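Side-chain contacts in proline dehydrogenase (PDB 4H6Q), which catalyses the FAD-dependent oxidation of L-proline to delta-1-pyrroline-5-carboxylate with a quinone as electron acceptor, the first step of proline breakdown to glutamate: residues L61-E66 / D79-L84; K83-A88 / K128-F133; K73-A78 / E113-T118; I46-A51 / V279-G284. One frame throughout, in Å; residues are numbered along the deposited sequence. Where two conformers were deposited one is given.

Contact 1 of 4, residues L61-E66 / D79-L84; sequences LDLLGE and DDVIKL
Asp80 opens the helical side of this contact by presenting its methylene rather than its carboxylate: Asp80 CB lies 3.7 Å from Leu63 CD2. The aliphatic root of an acidic side chain thus closes the more exposed edge of an otherwise apolar seam. One residue on, Val81 reaches the same methyl with a single branch, its CG2 standing 4.1 Å from Leu63 CD2, and the CA atoms of these two residues are the nearest pair across the segments. Leu63 can serve both partners because its CG is anti to the backbone N (chi1 174°), which extends the CD2 branch toward the helix. A turn after Asp80 comes Leu84, which uses both of its methyls. Its CD2 lies against Leu61 CB at 4.0 Å, while Leu84 CD1 meets Leu61 CD1 at the same distance of 4.0 Å, so the two leucines mesh at an oblique angle. Leu61 and Leu63 face the helix, whereas the intervening Asp62 points the other way, the alternation by which a barrel strand divides its residues between core and outer layer. This is the first beta-alpha unit of the beta8-alpha8 barrel: strand 61-63 and helix 79-84 run nearly antiparallel, at 149°, with axes 9.2 Å apart. Strands 96-99 and 277-283 flank the strand in the sheet, helix 42-54 also covers Leu61, and helix 115-129 packs on Val81.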
loop_
_atom_site.group_PDB
_atom_site.type_symbol
_atom_site.label_atom_id
_atom_site.label_comp_id
_atom_site.label_asym_id
_atom_site.label_seq_id
_atom_site.Cartn_x
_atom_site.Cartn_y
_atom_site.Cartn_z
ATOM N N LEU A 61 2.522 5.368 -5.407
ATOM C CA LEU A 61 3.281 6.403 -4.676
ATOM C C LEU A 61 2.839 6.473 -3.213
ATOM O O LEU A 61 1.649 6.386 -2.901
ATOM C CB LEU A 61 3.093 7.770 -5.343
ATOM C CG LEU A 61 3.865 7.920 -6.653
ATOM C CD1 LEU A 61 3.172 8.964 -7.541
ATOM C CD2 LEU A 61 5.297 8.285 -6.320
ATOM N N ASP A 62 3.797 6.738 -2.322
ATOM C CA ASP A 62 3.468 6.965 -0.929
ATOM C C ASP A 62 4.354 8.028 -0.334
ATOM O O ASP A 62 5.579 7.918 -0.427
ATOM C CB ASP A 62 3.580 5.644 -0.164
ATOM C CG ASP A 62 3.454 5.804 1.342
ATOM O OD1 ASP A 62 2.316 6.060 1.883
ATOM O OD2 ASP A 62 4.476 5.692 2.001
ATOM N N LEU A 63 3.753 9.058 0.270
ATOM C CA LEU A 63 4.497 10.034 1.069
ATOM C C LEU A 63 4.704 9.444 2.444
ATOM O O LEU A 63 3.740 9.064 3.119
ATOM C CB LEU A 63 3.714 11.342 1.167
ATOM C CG LEU A 63 4.301 12.416 2.099
ATOM C CD1 LEU A 63 5.694 12.889 1.627
ATOM C CD2 LEU A 63 3.358 13.610 2.163
ATOM N N LEU A 64 5.958 9.380 2.897
ATOM C CA LEU A 64 6.265 8.721 4.168
ATOM C C LEU A 64 5.872 9.546 5.394
ATOM O O LEU A 64 5.990 10.775 5.392
ATOM C CB LEU A 64 7.765 8.397 4.226
ATOM C CG LEU A 64 8.141 7.221 3.293
ATOM C CD1 LEU A 64 9.682 7.148 3.130
ATOM C CD2 LEU A 64 7.540 5.884 3.774
ATOM N N GLY A 65 5.383 8.869 6.427
ATOM C CA GLY A 65 5.010 9.530 7.670
ATOM C C GLY A 65 3.773 8.842 8.265
ATOM O O GLY A 65 2.944 8.289 7.542
ATOM N N GLU A 66 3.628 8.862 9.576
ATOM C CA GLU A 66 2.560 8.096 10.216
ATOM C C GLU A 66 2.374 8.517 11.672
ATOM O O GLU A 66 3.295 9.105 12.287
ATOM C CB GLU A 66 2.888 6.571 10.133
ATOM C CG GLU A 66 4.242 6.197 10.750
ATOM C CD GLU A 66 4.684 4.826 10.363
ATOM O OE1 GLU A 66 4.929 4.003 11.265
ATOM O OE2 GLU A 66 4.781 4.545 9.144
ATOM N N ASP A 79 -2.486 17.779 2.534
ATOM C CA ASP A 79 -2.241 18.751 1.480
ATOM C C ASP A 79 -1.002 18.383 0.656
ATOM O O ASP A 79 -0.988 18.572 -0.575
ATOM C CB ASP A 79 -2.097 20.149 2.083
ATOM C CG ASP A 79 -3.387 20.685 2.667
ATOM O OD1 ASP A 79 -4.464 20.247 2.222
ATOM O OD2 ASP A 79 -3.292 21.606 3.500
ATOM N N ASP A 80 0.026 17.840 1.297
ATOM C CA ASP A 80 1.191 17.349 0.604
ATOM C C ASP A 80 0.933 16.135 -0.266
ATOM O O ASP A 80 1.514 16.010 -1.352
ATOM C CB ASP A 80 2.311 17.087 1.599
ATOM C CG ASP A 80 2.878 18.355 2.209
ATOM O OD1 ASP A 80 2.725 19.437 1.619
ATOM O OD2 ASP A 80 3.546 18.243 3.264
ATOM N N VAL A 81 0.004 15.284 0.142
ATOM C CA VAL A 81 -0.439 14.178 -0.728
ATOM C C VAL A 81 -1.186 14.716 -1.959
ATOM O O VAL A 81 -0.962 14.227 -3.080
ATOM C CB VAL A 81 -1.312 13.160 0.044
ATOM C CG1 VAL A 81 -1.843 12.082 -0.888
ATOM C CG2 VAL A 81 -0.509 12.519 1.201
ATOM N N ILE A 82 -2.013 15.754 -1.764
ATOM C CA ILE A 82 -2.662 16.399 -2.912
ATOM C C ILE A 82 -1.625 17.009 -3.845
ATOM O O ILE A 82 -1.766 16.902 -5.078
ATOM C CB ILE A 82 -3.751 17.359 -2.443
ATOM C CG1 ILE A 82 -4.899 16.519 -1.876
ATOM C CG2 ILE A 82 -4.257 18.282 -3.570
ATOM C CD1 ILE A 82 -5.948 17.245 -0.990
ATOM N N LYS A 83 -0.569 17.656 -3.314
ATOM C CA LYS A 83 0.492 18.209 -4.173
ATOM C C LYS A 83 1.145 17.087 -4.976
ATOM O O LYS A 83 1.476 17.244 -6.165
ATOM C CB LYS A 83 1.563 18.927 -3.338
ATOM C CG LYS A 83 1.089 20.227 -2.757
ATOM C CD LYS A 83 2.207 20.868 -1.934
ATOM C CE LYS A 83 1.699 22.082 -1.141
ATOM N NZ LYS A 83 0.192 22.066 -1.029
ATOM N N LEU A 84 1.337 15.930 -4.367
ATOM C CA LEU A 84 1.889 14.773 -5.075
ATOM C C LEU A 84 0.986 14.345 -6.216
ATOM O O LEU A 84 1.449 14.069 -7.324
ATOM C CB LEU A 84 2.052 13.644 -4.061
ATOM C CG LEU A 84 2.353 12.267 -4.649
ATOM C CD1 LEU A 84 3.734 12.233 -5.294
ATOM C CD2 LEU A 84 2.178 11.200 -3.553
#

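Contact 2 of 4, residues K83-A88 / K128-F133; sequences KLIEAA and KEYGGF
Glu86 and Tyr130 both set their first side-chain bond anti to the carbonyl carbon, beside the backbone N, and Glu86 then bends at its second torsion (chi2 -77°) to bring its carboxylate to the tyrosine hydroxyl. The setting is a Schellman motif: helix 115-129 ends as Gly131, with positive phi, lets its own N reach Lys128 O and Gly132 N reach Ala127 O. Tyr130 leaves the chain exactly at this turn, and its ring extends toward helix 71-90. The Tyr130 hydroxyl donates to Glu86 OE1 over 2.6 Å, a short bond made on the syn side of the carboxylate but 24° out of its plane. Carboxylate and ring planes are inclined by 62°, and the acid meets the ring at its edge, near the ring plane. The other oxygen of the acid has its own partner, since Glu86 OE2 forms a salt bridge with Lys126; one carboxylate therefore ties helix 71-90 both to helix 115-129 and to the turn that ends it. The lysine probably offsets its charge, and makes a long, weak ion pair with Glu129 as well. Pro95, in the loop leading to strand 96-99, touches both Ile85 and Tyr130, and His89 of helix 71-90 stacks on the tyrosine ring. Far from the active site, this is packing of a helix against the turn that closes its neighbour, a polar bond at the phenol end and an apolar touch nearer the ring's root. There Ile85 CG2, the branch anti to the backbone N, approaches the ring edge 4.0 Å from Tyr130 CD2.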
loop_
_atom_site.group_PDB
_atom_site.type_symbol
_atom_site.label_atom_id
_atom_site.label_comp_id
_atom_site.label_asym_id
_atom_site.label_seq_id
_atom_site.Cartn_x
_atom_site.Cartn_y
_atom_site.Cartn_z
ATOM N N LYS A 83 -0.569 17.656 -3.314
ATOM C CA LYS A 83 0.492 18.209 -4.173
ATOM C C LYS A 83 1.145 17.087 -4.976
ATOM O O LYS A 83 1.476 17.244 -6.165
ATOM C CB LYS A 83 1.563 18.927 -3.338
ATOM C CG LYS A 83 1.089 20.227 -2.757
ATOM C CD LYS A 83 2.207 20.868 -1.934
ATOM C CE LYS A 83 1.699 22.082 -1.141
ATOM N NZ LYS A 83 0.192 22.066 -1.029
ATOM N N LEU A 84 1.337 15.930 -4.367
ATOM C CA LEU A 84 1.889 14.773 -5.075
ATOM C C LEU A 84 0.986 14.345 -6.216
ATOM O O LEU A 84 1.449 14.069 -7.324
ATOM C CB LEU A 84 2.052 13.644 -4.061
ATOM C CG LEU A 84 2.353 12.267 -4.649
ATOM C CD1 LEU A 84 3.734 12.233 -5.294
ATOM C CD2 LEU A 84 2.178 11.200 -3.553
ATOM N N ILE A 85 -0.310 14.220 -5.945
ATOM C CA ILE A 85 -1.263 13.812 -6.991
ATOM C C ILE A 85 -1.251 14.816 -8.148
ATOM O O ILE A 85 -1.277 14.424 -9.332
ATOM C CB ILE A 85 -2.688 13.674 -6.383
ATOM C CG1 ILE A 85 -2.736 12.485 -5.428
ATOM C CG2 ILE A 85 -3.754 13.579 -7.450
ATOM C CD1 ILE A 85 -3.954 12.529 -4.474
ATOM N N GLU A 86 -1.236 16.115 -7.851
ATOM C CA GLU A 86 -1.142 17.128 -8.918
ATOM C C GLU A 86 0.118 16.961 -9.740
ATOM O O GLU A 86 0.086 17.037 -10.978
ATOM C CB GLU A 86 -1.205 18.561 -8.345
ATOM C CG GLU A 86 -2.523 18.922 -7.644
ATOM C CD GLU A 86 -3.672 19.231 -8.548
ATOM O OE1 GLU A 86 -3.593 18.962 -9.775
ATOM O OE2 GLU A 86 -4.676 19.773 -8.028
ATOM N N ALA A 87 1.248 16.724 -9.082
ATOM C CA ALA A 87 2.516 16.594 -9.783
ATOM C C ALA A 87 2.557 15.331 -10.631
ATOM O O ALA A 87 3.073 15.353 -11.768
ATOM C CB ALA A 87 3.700 16.626 -8.769
ATOM N N ALA A 88 2.042 14.221 -10.101
ATOM C CA ALA A 88 1.966 12.990 -10.907
ATOM C C ALA A 88 1.138 13.189 -12.168
ATOM O O ALA A 88 1.596 12.912 -13.283
ATOM C CB ALA A 88 1.386 11.843 -10.065
ATOM N N LYS A 128 -9.474 10.924 -8.063
ATOM C CA LYS A 128 -10.555 10.514 -8.977
ATOM C C LYS A 128 -10.758 11.511 -10.121
ATOM O O LYS A 128 -11.064 11.118 -11.260
ATOM C CB LYS A 128 -11.859 10.365 -8.207
ATOM C CG LYS A 128 -13.067 9.968 -9.075
ATOM C CD LYS A 128 -14.284 9.603 -8.266
ATOM C CE LYS A 128 -15.453 9.327 -9.186
ATOM N NZ LYS A 128 -16.636 8.872 -8.378
ATOM N N GLU A 129 -10.559 12.808 -9.877
ATOM C CA GLU A 129 -10.667 13.793 -10.962
ATOM C C GLU A 129 -9.747 13.423 -12.120
ATOM O O GLU A 129 -10.027 13.739 -13.314
ATOM C CB GLU A 129 -10.261 15.158 -10.428
ATOM C CG GLU A 129 -10.452 16.283 -11.400
ATOM C CD GLU A 129 -10.022 17.619 -10.826
ATOM O OE1 GLU A 129 -9.926 18.573 -11.640
ATOM O OE2 GLU A 129 -9.792 17.697 -9.587
ATOM N N TYR A 130 -8.621 12.821 -11.773
ATOM C CA TYR A 130 -7.604 12.513 -12.761
ATOM C C TYR A 130 -7.618 11.028 -13.113
ATOM O O TYR A 130 -6.627 10.492 -13.614
ATOM C CB TYR A 130 -6.217 12.949 -12.262
ATOM C CG TYR A 130 -6.110 14.439 -11.942
ATOM C CD1 TYR A 130 -6.782 15.407 -12.707
ATOM C CD2 TYR A 130 -5.321 14.886 -10.869
ATOM C CE1 TYR A 130 -6.661 16.734 -12.422
ATOM C CE2 TYR A 130 -5.202 16.232 -10.591
ATOM C CZ TYR A 130 -5.881 17.153 -11.359
ATOM O OH TYR A 130 -5.753 18.492 -11.095
ATOM N N GLY A 131 -8.732 10.372 -12.797
ATOM C CA GLY A 131 -8.939 8.965 -13.139
ATOM C C GLY A 131 -8.121 8.016 -12.281
ATOM O O GLY A 131 -7.922 6.852 -12.627
ATOM N N GLY A 132 -7.629 8.525 -11.150
ATOM C CA GLY A 132 -6.731 7.780 -10.269
ATOM C C GLY A 132 -7.358 6.932 -9.187
ATOM O O GLY A 132 -8.593 6.647 -9.173
ATOM N N PHE A 133 -6.494 6.502 -8.244
ATOM C CA PHE A 133 -6.844 5.491 -7.269
ATOM C C PHE A 133 -6.095 5.735 -5.964
ATOM O O PHE A 133 -4.868 6.043 -6.016
ATOM C CB PHE A 133 -6.483 4.097 -7.824
ATOM C CG PHE A 133 -6.847 2.952 -6.922
ATOM C CD1 PHE A 133 -8.114 2.379 -6.976
ATOM C CD2 PHE A 133 -5.907 2.437 -6.034
ATOM C CE1 PHE A 133 -8.423 1.269 -6.153
ATOM C CE2 PHE A 133 -6.205 1.361 -5.225
ATOM C CZ PHE A 133 -7.464 0.785 -5.278
#

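Contact 3 of 4, residues K73-A78 / E113-T118; sequences KCTEFA and EDLGLT
Leu115 meets Thr75 at about a right angle, the two methyls of the leucine fork straddling the hydroxyl end of the threonine. Thr75 OG1 lies 3.7 Å from Leu115 CD1 and 3.9 Å from Leu115 CD2, a contact of oxygen with methyl carbon and not a polar bond. The hydroxyl can afford such company because it is engaged on its own helix: Thr75 OG1 is hydrogen-bonded to Pro71 O, one turn back, with a weak additional bond to Asn119. Leu115 gains its reach from a CG anti to the backbone N (chi1 -175°), which carries the fork away from its own helix. The CD2 branch continues past the threonine to Cys74, whose CB it approaches at 4.1 Å. It is thus the cysteine methylene that supplies the touch, while Cys74 SG takes the position beside its backbone N.

The start of the second helix is fixed by Asp114 in the N-cap position. Leu117 N donates to Asp114 OD2 over 3.1 Å, at an N-H to acceptor angle of 150° and along the anti lone pair, while Asp114 OD1 receives Gly107 N. This N-cap sets the first helical turn, on which Leu115 rides. Within the outer layer of the beta8-alpha8 barrel, helix 71-90 here meets the beginning of helix 115-129 after the small hairpin 109-114, Ala78 extends the interface onto Asn119, Arg122 and Ile123, and Leu117 leans the other way, onto helix 144-158.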
loop_
_atom_site.group_PDB
_atom_site.type_symbol
_atom_site.label_atom_id
_atom_site.label_comp_id
_atom_site.label_asym_id
_atom_site.label_seq_id
_atom_site.Cartn_x
_atom_site.Cartn_y
_atom_site.Cartn_z
ATOM N N LYS A 73 -0.836 19.321 11.531
ATOM C CA LYS A 73 0.144 18.548 10.758
ATOM C C LYS A 73 -0.486 17.421 9.948
ATOM O O LYS A 73 -0.017 17.091 8.856
ATOM C CB LYS A 73 1.278 18.024 11.645
ATOM C CG LYS A 73 2.139 19.190 12.214
ATOM C CD LYS A 73 3.136 19.582 11.134
ATOM C CE LYS A 73 3.911 20.858 11.379
ATOM N NZ LYS A 73 4.730 21.079 10.128
ATOM N N CYS A 74 -1.560 16.829 10.470
ATOM C CA CYS A 74 -2.293 15.798 9.724
ATOM C C CYS A 74 -2.883 16.414 8.450
ATOM O O CYS A 74 -2.929 15.759 7.402
ATOM C CB CYS A 74 -3.461 15.238 10.564
ATOM S SG CYS A 74 -2.921 14.105 11.881
ATOM N N THR A 75 -3.406 17.632 8.554
ATOM C CA THR A 75 -4.045 18.274 7.409
ATOM C C THR A 75 -2.993 18.781 6.433
ATOM O O THR A 75 -3.169 18.665 5.202
ATOM C CB THR A 75 -5.043 19.364 7.894
ATOM O OG1 THR A 75 -5.952 18.726 8.823
ATOM C CG2 THR A 75 -5.846 19.968 6.742
ATOM N N GLU A 76 -1.900 19.319 6.946
ATOM C CA GLU A 76 -0.747 19.640 6.086
ATOM C C GLU A 76 -0.255 18.417 5.325
ATOM O O GLU A 76 0.104 18.494 4.129
ATOM C CB GLU A 76 0.395 20.247 6.936
ATOM C CG GLU A 76 1.633 20.634 6.123
ATOM C CD GLU A 76 2.757 21.149 6.992
ATOM O OE1 GLU A 76 2.564 21.380 8.203
ATOM O OE2 GLU A 76 3.879 21.331 6.476
ATOM N N PHE A 77 -0.217 17.264 5.990
ATOM C CA PHE A 77 0.259 16.025 5.366
ATOM C C PHE A 77 -0.703 15.701 4.206
ATOM O O PHE A 77 -0.256 15.422 3.085
ATOM C CB PHE A 77 0.291 14.872 6.381
ATOM C CG PHE A 77 0.953 13.650 5.851
ATOM C CD1 PHE A 77 2.262 13.328 6.215
ATOM C CD2 PHE A 77 0.259 12.790 4.972
ATOM C CE1 PHE A 77 2.895 12.174 5.715
ATOM C CE2 PHE A 77 0.891 11.646 4.460
ATOM C CZ PHE A 77 2.204 11.332 4.854
ATOM N N ALA A 78 -2.019 15.749 4.464
ATOM C CA ALA A 78 -2.990 15.533 3.376
ATOM C C ALA A 78 -2.794 16.510 2.205
ATOM O O ALA A 78 -2.892 16.113 1.016
ATOM C CB ALA A 78 -4.377 15.619 3.923
ATOM N N GLU A 113 -16.608 15.520 12.917
ATOM C CA GLU A 113 -16.330 14.456 11.944
ATOM C C GLU A 113 -14.930 13.984 12.143
ATOM O O GLU A 113 -14.081 14.757 12.572
ATOM C CB GLU A 113 -16.431 15.007 10.536
ATOM C CG GLU A 113 -17.791 15.489 10.150
ATOM C CD GLU A 113 -17.764 15.986 8.720
ATOM O OE1 GLU A 113 -17.287 17.131 8.509
ATOM O OE2 GLU A 113 -18.169 15.220 7.814
ATOM N N ASP A 114 -14.661 12.728 11.799
ATOM C CA ASP A 114 -13.296 12.230 11.884
ATOM C C ASP A 114 -12.396 12.920 10.876
ATOM O O ASP A 114 -12.692 12.953 9.670
ATOM C CB ASP A 114 -13.299 10.723 11.632
ATOM C CG ASP A 114 -11.939 10.093 11.840
ATOM O OD1 ASP A 114 -11.685 9.591 12.962
ATOM O OD2 ASP A 114 -11.113 10.144 10.896
ATOM N N LEU A 115 -11.293 13.482 11.355
ATOM C CA LEU A 115 -10.384 14.255 10.487
ATOM C C LEU A 115 -9.702 13.404 9.416
ATOM O O LEU A 115 -9.471 13.867 8.285
ATOM C CB LEU A 115 -9.291 14.888 11.360
ATOM C CG LEU A 115 -8.283 15.835 10.681
ATOM C CD1 LEU A 115 -8.995 16.951 9.893
ATOM C CD2 LEU A 115 -7.267 16.395 11.679
ATOM N N GLY A 116 -9.389 12.142 9.726
ATOM C CA GLY A 116 -8.906 11.206 8.724
ATOM C C GLY A 116 -9.898 11.019 7.585
ATOM O O GLY A 116 -9.506 11.004 6.403
ATOM N N LEU A 117 -11.173 10.860 7.925
ATOM C CA LEU A 117 -12.199 10.709 6.908
ATOM C C LEU A 117 -12.332 11.988 6.065
ATOM O O LEU A 117 -12.406 11.929 4.831
ATOM C CB LEU A 117 -13.540 10.360 7.542
ATOM C CG LEU A 117 -14.718 10.093 6.579
ATOM C CD1 LEU A 117 -14.438 8.832 5.801
ATOM C CD2 LEU A 117 -16.021 9.919 7.351
ATOM N N THR A 118 -12.352 13.157 6.694
ATOM C CA THR A 118 -12.500 14.323 5.836
ATOM C C THR A 118 -11.255 14.586 4.996
ATOM O O THR A 118 -11.422 14.963 3.823
ATOM C CB THR A 118 -12.857 15.585 6.573
ATOM O OG1 THR A 118 -11.771 15.909 7.433
ATOM C CG2 THR A 118 -14.105 15.389 7.408
#

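Contact 4 of 4, residues I46-A51 / V279-G284; sequences IQAVQA and VYLPYG. With TFB (tetrahydrofuran-2-carboxylic acid), chain D.
Tyr280 OH is hydrogen-bonded to Asp137 OD2, a polar link across the barrel interior between a tyrosine that is probably critical for activity, as in relatives, and a probable active-site aspartate. The ring so placed offers a face to the bound tetrahydrofuran-2-carboxylic acid: the ligand's CG lies 3.3 Å above the ring plane, displaced toward the rim, and 3.4 Å from Tyr280 CZ. The ligand's ring thus packs on the tyrosine through CH groups, while Lys100, Arg293 and Arg294 hydrogen-bond to the ligand. FAD touches Tyr280 as well.

The next residue, Leu281, turns its side chain outward to helix 42-54, showing how one strand serves both pocket and shell. With CG anti to the backbone N (chi1 -164°), the leucine fork faces Ala48, whose CB sits 3.9 Å from Leu281 CD2 and 4.1 Å from Leu281 CD1. The single methyl of Ala48 thus touches both branches. Val49 adds its CG2, 4.1 Å from Leu281 CG, and crosses the leucine obliquely from one helical position further on. No hydrogen bond joins the segments, and the meeting is wholly apolar.

Strand 277-283 is the eighth strand of the barrel, lying between strands 58-63 and 254-259. Helix 42-54, which precedes the first strand, covers its outer side, while the final helix, 288-296, brings arginines to the ligand.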
loop_
_atom_site.group_PDB
_atom_site.type_symbol
_atom_site.label_atom_id
_atom_site.label_comp_id
_atom_site.label_asym_id
_atom_site.label_seq_id
_atom_site.Cartn_x
_atom_site.Cartn_y
_atom_site.Cartn_z
ATOM N N ILE A 46 8.663 11.005 -8.702
ATOM C CA ILE A 46 8.153 10.984 -10.072
ATOM C C ILE A 46 9.207 10.370 -11.005
ATOM O O ILE A 46 8.903 9.530 -11.873
ATOM C CB ILE A 46 7.789 12.414 -10.543
ATOM C CG1 ILE A 46 6.638 12.996 -9.698
ATOM C CG2 ILE A 46 7.520 12.469 -12.070
ATOM C CD1 ILE A 46 5.395 12.139 -9.676
ATOM N N GLN A 47 10.466 10.765 -10.837
ATOM C CA GLN A 47 11.554 10.188 -11.642
ATOM C C GLN A 47 11.656 8.662 -11.437
ATOM O O GLN A 47 11.870 7.905 -12.411
ATOM C CB GLN A 47 12.894 10.856 -11.333
ATOM C CG GLN A 47 12.984 12.281 -11.910
ATOM C CD GLN A 47 14.127 13.108 -11.341
ATOM O OE1 GLN A 47 14.781 12.704 -10.371
ATOM N NE2 GLN A 47 14.364 14.291 -11.928
ATOM N N ALA A 48 11.468 8.200 -10.201
ATOM C CA ALA A 48 11.544 6.775 -9.944
ATOM C C ALA A 48 10.375 6.057 -10.587
ATOM O O ALA A 48 10.547 4.947 -11.113
ATOM C CB ALA A 48 11.600 6.499 -8.423
ATOM N N VAL A 49 9.163 6.630 -10.550
ATOM C CA VAL A 49 8.037 6.010 -11.240
ATOM C C VAL A 49 8.248 5.971 -12.754
ATOM O O VAL A 49 7.967 4.949 -13.390
ATOM C CB VAL A 49 6.699 6.691 -10.901
ATOM C CG1 VAL A 49 5.537 6.097 -11.749
ATOM C CG2 VAL A 49 6.399 6.510 -9.425
ATOM N N GLN A 50 8.807 7.043 -13.335
ATOM C CA GLN A 50 9.079 7.036 -14.767
ATOM C C GLN A 50 10.076 5.931 -15.137
ATOM O O GLN A 50 9.932 5.263 -16.167
ATOM C CB GLN A 50 9.569 8.413 -15.214
ATOM C CG GLN A 50 8.447 9.467 -15.156
ATOM C CD GLN A 50 8.917 10.848 -15.446
ATOM O OE1 GLN A 50 10.063 11.214 -15.117
ATOM N NE2 GLN A 50 8.043 11.656 -16.041
ATOM N N ALA A 51 11.074 5.712 -14.276
ATOM C CA ALA A 51 12.028 4.638 -14.507
ATOM C C ALA A 51 11.352 3.270 -14.444
ATOM O O ALA A 51 11.672 2.397 -15.268
ATOM C CB ALA A 51 13.234 4.723 -13.562
ATOM N N VAL A 279 4.851 -1.364 -8.130
ATOM C CA VAL A 279 5.791 -1.244 -7.042
ATOM C C VAL A 279 5.411 -0.107 -6.119
ATOM O O VAL A 279 5.112 1.026 -6.558
ATOM C CB VAL A 279 7.234 -1.038 -7.595
ATOM C CG1 VAL A 279 8.211 -0.529 -6.539
ATOM C CG2 VAL A 279 7.719 -2.349 -8.191
ATOM N N TYR A 280 5.416 -0.399 -4.793
ATOM C CA TYR A 280 5.155 0.583 -3.756
ATOM C C TYR A 280 6.388 1.478 -3.647
ATOM O O TYR A 280 7.494 0.997 -3.334
ATOM C CB TYR A 280 4.850 -0.181 -2.449
ATOM C CG TYR A 280 4.262 0.646 -1.326
ATOM C CD1 TYR A 280 2.899 0.525 -0.971
ATOM C CD2 TYR A 280 5.070 1.512 -0.540
ATOM C CE1 TYR A 280 2.339 1.265 0.048
ATOM C CE2 TYR A 280 4.518 2.276 0.493
ATOM C CZ TYR A 280 3.146 2.152 0.763
ATOM O OH TYR A 280 2.679 2.922 1.782
ATOM N N LEU A 281 6.181 2.772 -3.903
ATOM C CA LEU A 281 7.263 3.725 -4.179
ATOM C C LEU A 281 7.184 4.857 -3.169
ATOM O O LEU A 281 6.456 5.811 -3.320
ATOM C CB LEU A 281 7.161 4.249 -5.606
ATOM C CG LEU A 281 8.389 4.948 -6.187
ATOM C CD1 LEU A 281 8.716 6.312 -5.578
ATOM C CD2 LEU A 281 9.552 4.018 -6.190
ATOM N N PRO A 282 7.927 4.727 -2.040
ATOM C CA PRO A 282 7.828 5.721 -0.955
ATOM C C PRO A 282 8.869 6.815 -1.088
ATOM O O PRO A 282 9.969 6.591 -1.634
ATOM C CB PRO A 282 8.090 4.869 0.278
ATOM C CG PRO A 282 9.025 3.796 -0.197
ATOM C CD PRO A 282 8.810 3.590 -1.681
ATOM N N TYR A 283 8.544 8.018 -0.604
ATOM C CA TYR A 283 9.497 9.095 -0.638
ATOM C C TYR A 283 9.169 10.044 0.524
ATOM O O TYR A 283 8.093 9.986 1.128
ATOM C CB TYR A 283 9.434 9.872 -1.978
ATOM C CG TYR A 283 8.184 10.745 -2.047
ATOM C CD1 TYR A 283 8.226 12.133 -1.758
ATOM C CD2 TYR A 283 6.925 10.157 -2.345
ATOM C CE1 TYR A 283 7.072 12.897 -1.749
ATOM C CE2 TYR A 283 5.750 10.928 -2.343
ATOM C CZ TYR A 283 5.829 12.284 -2.021
ATOM O OH TYR A 283 4.678 13.010 -1.994
ATOM N N GLY A 284 10.111 10.925 0.841
ATOM C CA GLY A 284 9.878 11.991 1.774
ATOM C C GLY A 284 10.986 12.076 2.804
ATOM O O GLY A 284 11.867 11.227 2.917
HETATM O OA TFB D . 2.793 -0.618 4.633
HETATM C CA TFB D . 4.052 -1.233 4.873
HETATM C C TFB D . 4.934 -0.337 5.718
HETATM O OB TFB D . 5.967 -0.825 6.245
HETATM C CB TFB D . 4.679 -1.451 3.562
HETATM C CG TFB D . 4.030 -0.467 2.702
HETATM C CD TFB D . 2.724 -0.117 3.301
HETATM O OXT TFB D . 4.657 0.904 5.914
#

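Three of these contacts share helix 71-90: contact 1 seats it on strand 58-63, while contacts 2 and 3 join it to the two ends of helix 115-129. Contact 4 meets contact 1 through Tyr283, whose backbone probably bonds to Asp62 and Leu64 and whose ring packs on Leu63 and Leu84. Contacts 1, 3 and 4 are buried and cross without hydrogen bonds, by methyls and methylenes, with one threonine hydroxyl, bonded on its own helix, set against methyls in contact 3. Contacts 2 and 3 both lie in the outer helical layer, but contact 2, only partly buried, uses a phenol-carboxylate bond. In contact 4 polar chemistry returns beyond the interface, where the strand's inner side lines the active site.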